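Side-chain contacts in Lmo2812 protein (Listeria monocytogenes EGD-e, PDB 5ZQA), which is a penicillin-binding protein of the S11 peptidase family and probably trims cell-wall peptidoglycan stems as a serine-type D-Ala-D-Ala carboxypeptidase: residues Y115-M118 against L119-A123; K65-T68 against A69-L73; K263-E266 against K267-V271; A171-T175 against K176-L180. All blocks are in the same frame, centred on the assembly; numbering follows the deposited sequence.

Contact 1 (Y115-M118 against L119-A123); sequences YSAM and LTMSA
The phenol ring of Y115 carries the methyl CD1 of L119 over one face, a CH-pi contact with CD1 4.0 Å from the centroid of the Y115 ring and 28° off its normal. Because CG of Y115 stands anti to the backbone N (chi1 167°), the ring is carried forward beside the next turn, and CD1 of L119 settles near its hydroxyl end, 3.6 Å from CZ of Y115. W83 meets the same tyrosine edge-to-face. At the next residue, the carbonyl of S116 is gripped twice: T120 N reaches S116 O at 2.8 Å, and the hydroxyl OG1 of T120 gives its proton to the same S116 O at 2.9 Å. Threonine suits this buried position, since its hydroxyl bonds back to the helix while its methyl stays apolar. The helix then unwinds. M121 N and A123 N approach A117 O from above and below its carbonyl plane, A123 N at 3.2 Å, and S122 takes positive phi. Small residues fit this tight reversal, with the CB atoms of A117 and A123 3.9 Å apart. The turn presents S122, a predicted active-site serine whose OG bonds to S62 and K226. Helix 111-120 packs against helix 65-77 through Y115 and M118, and against helix 192-196 through Y115, L119 and T120; S116 and T120 touch V201 of strand 200-202, and L100 of helix 100-104 covers A117 and A123.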
loop_
_atom_site.group_PDB
_atom_site.type_symbol
_atom_site.label_atom_id
_atom_site.label_comp_id
_atom_site.label_asym_id
_atom_site.label_seq_id
_atom_site.Cartn_x
_atom_site.Cartn_y
_atom_site.Cartn_z
ATOM N N TYR A 115 5.873 -9.975 5.689
ATOM C CA TYR A 115 5.948 -8.551 5.361
ATOM C C TYR A 115 6.339 -8.338 3.892
ATOM O O TYR A 115 5.694 -7.558 3.181
ATOM C CB TYR A 115 6.931 -7.887 6.334
ATOM C CG TYR A 115 7.402 -6.494 5.993
ATOM C CD1 TYR A 115 8.589 -6.304 5.300
ATOM C CD2 TYR A 115 6.707 -5.377 6.432
ATOM C CE1 TYR A 115 9.053 -5.040 4.997
ATOM C CE2 TYR A 115 7.165 -4.105 6.142
ATOM C CZ TYR A 115 8.339 -3.944 5.425
ATOM O OH TYR A 115 8.811 -2.684 5.129
ATOM N N SER A 116 7.358 -9.056 3.418
ATOM C CA SER A 116 7.738 -8.945 2.012
ATOM C C SER A 116 6.602 -9.371 1.087
ATOM O O SER A 116 6.333 -8.695 0.101
ATOM C CB SER A 116 8.978 -9.787 1.709
ATOM O OG SER A 116 10.081 -9.345 2.479
ATOM N N ALA A 117 5.952 -10.493 1.396
ATOM C CA ALA A 117 4.868 -11.001 0.550
ATOM C C ALA A 117 3.692 -10.029 0.502
ATOM O O ALA A 117 3.120 -9.775 -0.561
ATOM C CB ALA A 117 4.408 -12.378 1.043
ATOM N N MET A 118 3.342 -9.473 1.653
ATOM C CA MET A 118 2.285 -8.474 1.714
ATOM C C MET A 118 2.578 -7.285 0.798
ATOM O O MET A 118 1.721 -6.874 0.013
ATOM C CB MET A 118 2.102 -8.028 3.165
ATOM C CG MET A 118 1.136 -6.901 3.355
ATOM S SD MET A 118 0.925 -6.517 5.100
ATOM C CE MET A 118 2.431 -5.598 5.426
ATOM N N LEU A 119 3.789 -6.738 0.870
ATOM C CA LEU A 119 4.091 -5.513 0.129
ATOM C C LEU A 119 4.386 -5.759 -1.350
ATOM O O LEU A 119 4.036 -4.926 -2.196
ATOM C CB LEU A 119 5.272 -4.783 0.771
ATOM C CG LEU A 119 4.983 -4.083 2.102
ATOM C CD1 LEU A 119 6.253 -3.392 2.570
ATOM C CD2 LEU A 119 3.839 -3.092 1.963
ATOM N N THR A 120 5.001 -6.901 -1.655
ATOM C CA THR A 120 5.506 -7.178 -3.003
ATOM C C THR A 120 4.435 -7.785 -3.911
ATOM O O THR A 120 4.133 -7.245 -4.986
ATOM C CB THR A 120 6.733 -8.118 -2.934
ATOM O OG1 THR A 120 7.768 -7.486 -2.173
ATOM C CG2 THR A 120 7.276 -8.425 -4.312
ATOM N N MET A 121 3.838 -8.893 -3.479
ATOM C CA MET A 121 2.837 -9.578 -4.302
ATOM C C MET A 121 1.406 -9.359 -3.828
ATOM O O MET A 121 0.470 -9.912 -4.408
ATOM C CB MET A 121 3.125 -11.088 -4.358
ATOM C CG MET A 121 2.971 -11.820 -3.020
ATOM S SD MET A 121 2.969 -13.610 -3.191
ATOM C CE MET A 121 1.338 -13.882 -3.888
ATOM N N SER A 122 1.246 -8.564 -2.771
ATOM C CA SER A 122 -0.066 -8.210 -2.232
ATOM C C SER A 122 -0.762 -9.445 -1.654
ATOM O O SER A 122 -1.946 -9.679 -1.882
ATOM C CB SER A 122 -0.927 -7.548 -3.307
ATOM O OG SER A 122 -1.813 -6.610 -2.719
ATOM N N ALA A 123 -0.013 -10.233 -0.893
ATOM C CA ALA A 123 -0.558 -11.457 -0.306
ATOM C C ALA A 123 -1.503 -11.139 0.856
ATOM O O ALA A 123 -1.082 -10.652 1.915
ATOM C CB ALA A 123 0.581 -12.370 0.156
#

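Contact 2 (K65-T68 against A69-L73); sequences KLMT and AFLVL
A69 opens the second turn by sending its N-H to K65 O at 2.8 Å, while its methyl CB rests 3.4 Å from the same K65 O. A side chain this small suits the side of the helix on which M118 of helix 111-120 packs. F70 follows, its N bonded to L66 O at 3.0 Å. With CG anti to the backbone N (chi1 -174°), its ring is carried away from the preceding turn to meet H189 edge-to-face, and the touch backward falls to CB, 4.4 Å from SD of M67. Helix 65-77 begins with the lysine of the SxxK motif characteristic of serine penicillin-binding proteins: the chain of K65, the predicted proton acceptor, leads away from the turn that follows, and its NZ bonds to OG of S62, OD1 of N124 and the carbonyl O of S162. L71 comes next, donating its N-H to M67 O. Its methyl CD1 lies 4.3 Å from CG of M67, so the flexible thioether chain has apolar neighbours in both F70 and L71. V72 N completes the series at 2.9 Å from T68 O. Its branch CG2, anti to the carbonyl carbon of V72, lies close beside the acceptor, 3.3 Å from T68 O. T68 in turn ties its hydroxyl to A161 O, and L73 carries the apolar surface on to Y115 and W83.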
loop_
_atom_site.group_PDB
_atom_site.type_symbol
_atom_site.label_atom_id
_atom_site.label_comp_id
_atom_site.label_asym_id
_atom_site.label_seq_id
_atom_site.Cartn_x
_atom_site.Cartn_y
_atom_site.Cartn_z
ATOM N N LYS A 65 -2.756 -2.380 3.110
ATOM C CA LYS A 65 -1.542 -3.033 3.579
ATOM C C LYS A 65 -0.439 -2.056 3.969
ATOM O O LYS A 65 0.476 -2.430 4.707
ATOM C CB LYS A 65 -1.029 -4.000 2.516
ATOM C CG LYS A 65 -1.958 -5.190 2.290
ATOM C CD LYS A 65 -1.472 -6.035 1.127
ATOM C CE LYS A 65 -2.222 -7.365 1.044
ATOM N NZ LYS A 65 -3.588 -7.171 0.522
ATOM N N LEU A 66 -0.527 -0.806 3.519
ATOM C CA LEU A 66 0.451 0.191 3.954
ATOM C C LEU A 66 0.284 0.503 5.438
ATOM O O LEU A 66 1.267 0.761 6.130
ATOM C CB LEU A 66 0.339 1.474 3.131
ATOM C CG LEU A 66 0.761 1.286 1.665
ATOM C CD1 LEU A 66 0.526 2.548 0.862
ATOM C CD2 LEU A 66 2.232 0.872 1.554
ATOM N N MET A 67 -0.952 0.467 5.936
ATOM C CA MET A 67 -1.152 0.716 7.360
ATOM C C MET A 67 -0.699 -0.498 8.158
ATOM O O MET A 67 -0.089 -0.355 9.221
ATOM C CB MET A 67 -2.612 1.038 7.687
ATOM C CG MET A 67 -2.867 1.167 9.198
ATOM S SD MET A 67 -1.902 2.466 10.000
ATOM C CE MET A 67 -2.898 3.908 9.623
ATOM N N THR A 68 -0.985 -1.694 7.648
ATOM C CA THR A 68 -0.477 -2.893 8.301
ATOM C C THR A 68 1.057 -2.879 8.333
ATOM O O THR A 68 1.641 -3.190 9.366
ATOM C CB THR A 68 -1.013 -4.157 7.612
ATOM O OG1 THR A 68 -2.447 -4.074 7.605
ATOM C CG2 THR A 68 -0.585 -5.449 8.345
ATOM N N ALA A 69 1.693 -2.495 7.222
ATOM C CA ALA A 69 3.156 -2.371 7.182
ATOM C C ALA A 69 3.647 -1.391 8.243
ATOM O O ALA A 69 4.615 -1.682 8.960
ATOM C CB ALA A 69 3.626 -1.934 5.786
ATOM N N PHE A 70 2.992 -0.236 8.345
ATOM C CA PHE A 70 3.373 0.769 9.339
ATOM C C PHE A 70 3.364 0.178 10.740
ATOM O O PHE A 70 4.318 0.351 11.502
ATOM C CB PHE A 70 2.436 1.991 9.275
ATOM C CG PHE A 70 2.861 3.119 10.172
ATOM C CD1 PHE A 70 3.802 4.038 9.749
ATOM C CD2 PHE A 70 2.351 3.236 11.457
ATOM C CE1 PHE A 70 4.205 5.076 10.578
ATOM C CE2 PHE A 70 2.752 4.265 12.283
ATOM C CZ PHE A 70 3.681 5.184 11.838
ATOM N N LEU A 71 2.306 -0.555 11.060
ATOM C CA LEU A 71 2.171 -1.127 12.390
ATOM C C LEU A 71 3.161 -2.275 12.663
ATOM O O LEU A 71 3.634 -2.429 13.796
ATOM C CB LEU A 71 0.723 -1.580 12.608
ATOM C CG LEU A 71 -0.206 -0.372 12.775
ATOM C CD1 LEU A 71 -1.670 -0.800 12.776
ATOM C CD2 LEU A 71 0.111 0.412 14.049
ATOM N N VAL A 72 3.494 -3.057 11.640
ATOM C CA VAL A 72 4.543 -4.063 11.759
ATOM C C VAL A 72 5.883 -3.411 12.057
ATOM O O VAL A 72 6.596 -3.822 12.980
ATOM C CB VAL A 72 4.642 -4.905 10.475
ATOM C CG1 VAL A 72 5.914 -5.733 10.460
ATOM C CG2 VAL A 72 3.399 -5.794 10.348
ATOM N N LEU A 73 6.200 -2.364 11.304
ATOM C CA LEU A 73 7.483 -1.679 11.454
ATOM C C LEU A 73 7.581 -0.969 12.814
ATOM O O LEU A 73 8.647 -0.986 13.453
ATOM C CB LEU A 73 7.683 -0.700 10.301
ATOM C CG LEU A 73 7.865 -1.416 8.960
ATOM C CD1 LEU A 73 7.755 -0.439 7.804
ATOM C CD2 LEU A 73 9.195 -2.149 8.911
#

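Contact 3 (K263-E266 against K267-V271); sequences KDTE and KLMEV
K263-E266 and K267-V271 form consecutive turns of helix 258-272, joined by four i-to-i+4 backbone bonds of uneven strength. K267 N to K263 O, at 3.3 Å, is weak, whereas M269 N to T265 O is 2.9 Å; L268 N bonds to D264 O at 3.0 Å, and E270 N to E266 O. One side-chain link is made through water. The molecule donates to OD1 of D264 at 2.7 Å and accepts from NZ of K267 at 2.8 Å, bridging opposite charges whose atoms OD1 of D264 and NZ of K267 stay 4.9 Å apart. The lysine chain is extended beyond CG and starts back along the preceding turn because CG is anti to the carbonyl carbon (chi1 -71°), which brings the ammonium within reach of the water. Both groups have further partners in the N-terminal segment that precedes strand 37-42: D264 accepts from the N atoms of S34 and A35, and K267 NZ bonds to Y32 O. An aspartate can be buried here because backbone N-H groups and water satisfy it. On another side T265 and M269 extend in parallel from the helix toward the sheet, with CG2 of T265 4.2 Å from CG of M269; the threonine hydroxyl bonds to R261 O, leaving its methyl to the apolar layer. E266 and E270 suit the exposed side of this amphipathic helix. Its inner face packs on the five-stranded antiparallel sheet: L268 meets V40 and V252, M269 meets V248, S250 and A241, and T265 meets V252 and F237.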
loop_
_atom_site.group_PDB
_atom_site.type_symbol
_atom_site.label_atom_id
_atom_site.label_comp_id
_atom_site.label_asym_id
_atom_site.label_seq_id
_atom_site.Cartn_x
_atom_site.Cartn_y
_atom_site.Cartn_z
ATOM N N LYS A 263 -0.104 4.149 -16.573
ATOM C CA LYS A 263 -0.083 5.263 -17.524
ATOM C C LYS A 263 -0.486 6.557 -16.842
ATOM O O LYS A 263 0.095 7.611 -17.110
ATOM C CB LYS A 263 -1.015 4.993 -18.703
ATOM C CG LYS A 263 -0.627 3.803 -19.542
ATOM C CD LYS A 263 0.543 4.119 -20.443
ATOM C CE LYS A 263 0.699 3.022 -21.495
ATOM N NZ LYS A 263 1.771 3.354 -22.459
ATOM N N ASP A 264 -1.489 6.481 -15.970
ATOM C CA ASP A 264 -1.884 7.650 -15.179
ATOM C C ASP A 264 -0.743 8.106 -14.275
ATOM O O ASP A 264 -0.508 9.306 -14.126
ATOM C CB ASP A 264 -3.107 7.362 -14.290
ATOM C CG ASP A 264 -4.395 7.143 -15.073
ATOM O OD1 ASP A 264 -4.468 7.482 -16.276
ATOM O OD2 ASP A 264 -5.351 6.625 -14.449
ATOM N N THR A 265 -0.067 7.149 -13.643
ATOM C CA THR A 265 1.036 7.470 -12.750
ATOM C C THR A 265 2.175 8.149 -13.499
ATOM O O THR A 265 2.793 9.073 -12.972
ATOM C CB THR A 265 1.539 6.211 -12.028
ATOM O OG1 THR A 265 0.477 5.707 -11.220
ATOM C CG2 THR A 265 2.732 6.514 -11.124
ATOM N N GLU A 266 2.432 7.728 -14.739
ATOM C CA GLU A 266 3.456 8.401 -15.548
ATOM C C GLU A 266 3.131 9.886 -15.724
ATOM O O GLU A 266 4.007 10.737 -15.581
ATOM C CB GLU A 266 3.600 7.745 -16.923
ATOM C CG GLU A 266 4.264 6.382 -16.910
ATOM C CD GLU A 266 4.412 5.817 -18.316
ATOM O OE1 GLU A 266 5.245 6.339 -19.088
ATOM O OE2 GLU A 266 3.679 4.867 -18.659
ATOM N N LYS A 267 1.872 10.182 -16.029
ATOM C CA LYS A 267 1.432 11.561 -16.213
ATOM C C LYS A 267 1.561 12.365 -14.921
ATOM O O LYS A 267 1.976 13.523 -14.938
ATOM C CB LYS A 267 -0.007 11.584 -16.710
ATOM C CG LYS A 267 -0.152 11.122 -18.149
ATOM C CD LYS A 267 -1.612 11.063 -18.512
ATOM C CE LYS A 267 -1.823 10.623 -19.953
ATOM N NZ LYS A 267 -3.264 10.299 -20.142
ATOM N N LEU A 268 1.225 11.739 -13.795
ATOM C CA LEU A 268 1.298 12.427 -12.507
ATOM C C LEU A 268 2.743 12.690 -12.096
ATOM O O LEU A 268 3.054 13.753 -11.536
ATOM C CB LEU A 268 0.576 11.617 -11.418
ATOM C CG LEU A 268 -0.948 11.549 -11.571
ATOM C CD1 LEU A 268 -1.515 10.471 -10.665
ATOM C CD2 LEU A 268 -1.585 12.896 -11.242
ATOM N N MET A 269 3.632 11.741 -12.383
ATOM C CA MET A 269 5.039 11.917 -12.044
ATOM C C MET A 269 5.651 13.042 -12.886
ATOM O O MET A 269 6.478 13.810 -12.384
ATOM C CB MET A 269 5.804 10.595 -12.224
ATOM C CG MET A 269 5.533 9.577 -11.105
ATOM S SD MET A 269 5.986 10.267 -9.490
ATOM C CE MET A 269 5.456 8.979 -8.353
ATOM N N GLU A 270 5.217 13.162 -14.140
ATOM C CA GLU A 270 5.653 14.269 -15.003
ATOM C C GLU A 270 5.257 15.621 -14.401
ATOM O O GLU A 270 6.058 16.558 -14.364
ATOM C CB GLU A 270 5.068 14.127 -16.416
ATOM C CG GLU A 270 5.486 15.242 -17.369
ATOM C CD GLU A 270 5.337 14.858 -18.832
ATOM O OE1 GLU A 270 5.683 13.712 -19.190
ATOM O OE2 GLU A 270 4.880 15.709 -19.626
ATOM N N VAL A 271 4.023 15.718 -13.923
ATOM C CA VAL A 271 3.557 16.920 -13.233
ATOM C C VAL A 271 4.343 17.144 -11.949
ATOM O O VAL A 271 4.755 18.273 -11.638
ATOM C CB VAL A 271 2.048 16.816 -12.905
ATOM C CG1 VAL A 271 1.602 17.957 -11.989
ATOM C CG2 VAL A 271 1.255 16.830 -14.194
HETATM O O HOH W 1 -3.452 7.892 -18.739
#

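Contact 4 (A171-T175 against K176-L180); sequences AVSTT and KDLFL
T174 caps the N-terminus of helix 175-188, its hydroxyl OG1 taking the N-H of D177 at 3.0 Å in a nearly straight bond of 165°. The grip depends on chi1 of 64°, which sets OG1 between the backbone N and the carbonyl carbon and so turns it onto the first turn. Threonine is a natural N-cap, its short hydroxyl replacing the carbonyl that the first helical N-H groups lack. The regular ladder starts at once, with L178 N bonded to T174 O and F179 N to T175 O. S173, the last residue of strand 172-173, which pairs antiparallel with strand 58-59, directs its CB toward the helix, with OG 3.2 Å from CB of D177; CD2 of L178 touches the same serine, 4.0 Å from CB of S173. The polar ends are satisfied elsewhere: S173 OG and D177 OD2 both bond to OG1 of T156, and D177 OD2 also to OG of S153. A carboxylate near a helix N-terminus is probably favoured by the helix dipole. T175 bonds to the hydroxyl of Y41, on whose ring F179 stacks, and K176 forms a salt bridge with E51. L178 leans over the capped turn, its CG 3.3 Å from T174 O.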
loop_
_atom_site.group_PDB
_atom_site.type_symbol
_atom_site.label_atom_id
_atom_site.label_comp_id
_atom_site.label_asym_id
_atom_site.label_seq_id
_atom_site.Cartn_x
_atom_site.Cartn_y
_atom_site.Cartn_z
ATOM N N ALA A 171 -12.779 -1.134 3.147
ATOM C CA ALA A 171 -11.786 -0.125 3.489
ATOM C C ALA A 171 -11.912 1.056 2.533
ATOM O O ALA A 171 -11.937 0.859 1.317
ATOM C CB ALA A 171 -10.395 -0.712 3.420
ATOM N N VAL A 172 -11.989 2.264 3.076
ATOM C CA VAL A 172 -12.122 3.454 2.237
ATOM C C VAL A 172 -11.219 4.581 2.724
ATOM O O VAL A 172 -10.838 4.636 3.901
ATOM C CB VAL A 172 -13.584 3.987 2.184
ATOM C CG1 VAL A 172 -14.522 2.962 1.525
ATOM C CG2 VAL A 172 -14.080 4.380 3.565
ATOM N N SER A 173 -10.899 5.490 1.805
ATOM C CA SER A 173 -10.081 6.655 2.137
ATOM C C SER A 173 -10.226 7.690 1.017
ATOM O O SER A 173 -11.110 7.568 0.169
ATOM C CB SER A 173 -8.616 6.235 2.340
ATOM O OG SER A 173 -7.846 7.271 2.925
ATOM N N THR A 174 -9.367 8.705 1.031
ATOM C CA THR A 174 -9.324 9.747 -0.000
ATOM C C THR A 174 -7.894 9.894 -0.478
ATOM O O THR A 174 -6.980 9.449 0.222
ATOM C CB THR A 174 -9.785 11.104 0.531
ATOM O OG1 THR A 174 -8.871 11.541 1.546
ATOM C CG2 THR A 174 -11.190 11.011 1.134
ATOM N N THR A 175 -7.663 10.542 -1.622
ATOM C CA THR A 175 -6.274 10.735 -2.030
ATOM C C THR A 175 -5.519 11.566 -1.005
ATOM O O THR A 175 -4.330 11.343 -0.781
ATOM C CB THR A 175 -6.098 11.418 -3.405
ATOM O OG1 THR A 175 -6.500 12.788 -3.337
ATOM C CG2 THR A 175 -6.865 10.684 -4.485
ATOM N N LYS A 176 -6.202 12.523 -0.380
ATOM C CA LYS A 176 -5.565 13.350 0.635
ATOM C C LYS A 176 -5.102 12.508 1.833
ATOM O O LYS A 176 -3.969 12.647 2.297
ATOM C CB LYS A 176 -6.509 14.469 1.085
ATOM C CG LYS A 176 -6.715 15.555 0.043
ATOM C CD LYS A 176 -7.595 16.666 0.602
ATOM C CE LYS A 176 -7.561 17.894 -0.295
ATOM N NZ LYS A 176 -6.177 18.446 -0.453
ATOM N N ASP A 177 -5.965 11.624 2.327
ATOM C CA ASP A 177 -5.589 10.788 3.465
ATOM C C ASP A 177 -4.520 9.754 3.087
ATOM O O ASP A 177 -3.624 9.456 3.885
ATOM C CB ASP A 177 -6.818 10.085 4.027
ATOM C CG ASP A 177 -7.591 10.939 5.012
ATOM O OD1 ASP A 177 -7.051 11.936 5.542
ATOM O OD2 ASP A 177 -8.751 10.580 5.279
ATOM N N LEU A 178 -4.606 9.216 1.870
ATOM C CA LEU A 178 -3.611 8.248 1.420
ATOM C C LEU A 178 -2.228 8.902 1.268
ATOM O O LEU A 178 -1.209 8.270 1.564
ATOM C CB LEU A 178 -4.066 7.586 0.113
ATOM C CG LEU A 178 -5.257 6.641 0.275
ATOM C CD1 LEU A 178 -5.779 6.259 -1.088
ATOM C CD2 LEU A 178 -4.879 5.401 1.088
ATOM N N PHE A 179 -2.187 10.160 0.832
ATOM C CA PHE A 179 -0.929 10.894 0.816
ATOM C C PHE A 179 -0.328 10.992 2.218
ATOM O O PHE A 179 0.864 10.772 2.398
ATOM C CB PHE A 179 -1.125 12.301 0.232
ATOM C CG PHE A 179 0.029 13.230 0.505
ATOM C CD1 PHE A 179 1.311 12.912 0.069
ATOM C CD2 PHE A 179 -0.165 14.405 1.200
ATOM C CE1 PHE A 179 2.380 13.745 0.323
ATOM C CE2 PHE A 179 0.910 15.261 1.458
ATOM C CZ PHE A 179 2.181 14.925 1.015
ATOM N N LEU A 180 -1.162 11.321 3.201
ATOM C CA LEU A 180 -0.696 11.464 4.576
ATOM C C LEU A 180 -0.165 10.140 5.112
ATOM O O LEU A 180 0.905 10.102 5.723
ATOM C CB LEU A 180 -1.827 11.979 5.470
ATOM C CG LEU A 180 -1.445 12.230 6.931
ATOM C CD1 LEU A 180 -0.162 13.054 7.049
ATOM C CD2 LEU A 180 -2.580 12.930 7.629
#

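Contacts 1 and 2 are buried and touch directly: CD of K65 lies 3.5 Å from M118 O, so K65 at the start of one helix and S122 in the turn that ends the other are brought together. Both are mostly apolar, with K65 and S122 providing the active-site polar groups. Contact 4 is also largely buried, but its chemistry is that of a helix start, hydroxyls and a carboxylate, about 15 Å from contact 2 between centres. Contact 3 is the most exposed, with lysines and glutamates on the exposed side, apolar residues against the sheet, and one buried aspartate bonded to backbone N-H groups. Contacts 3 and 4 both pack on the five-stranded sheet, sharing strands 37-42 and 246-255.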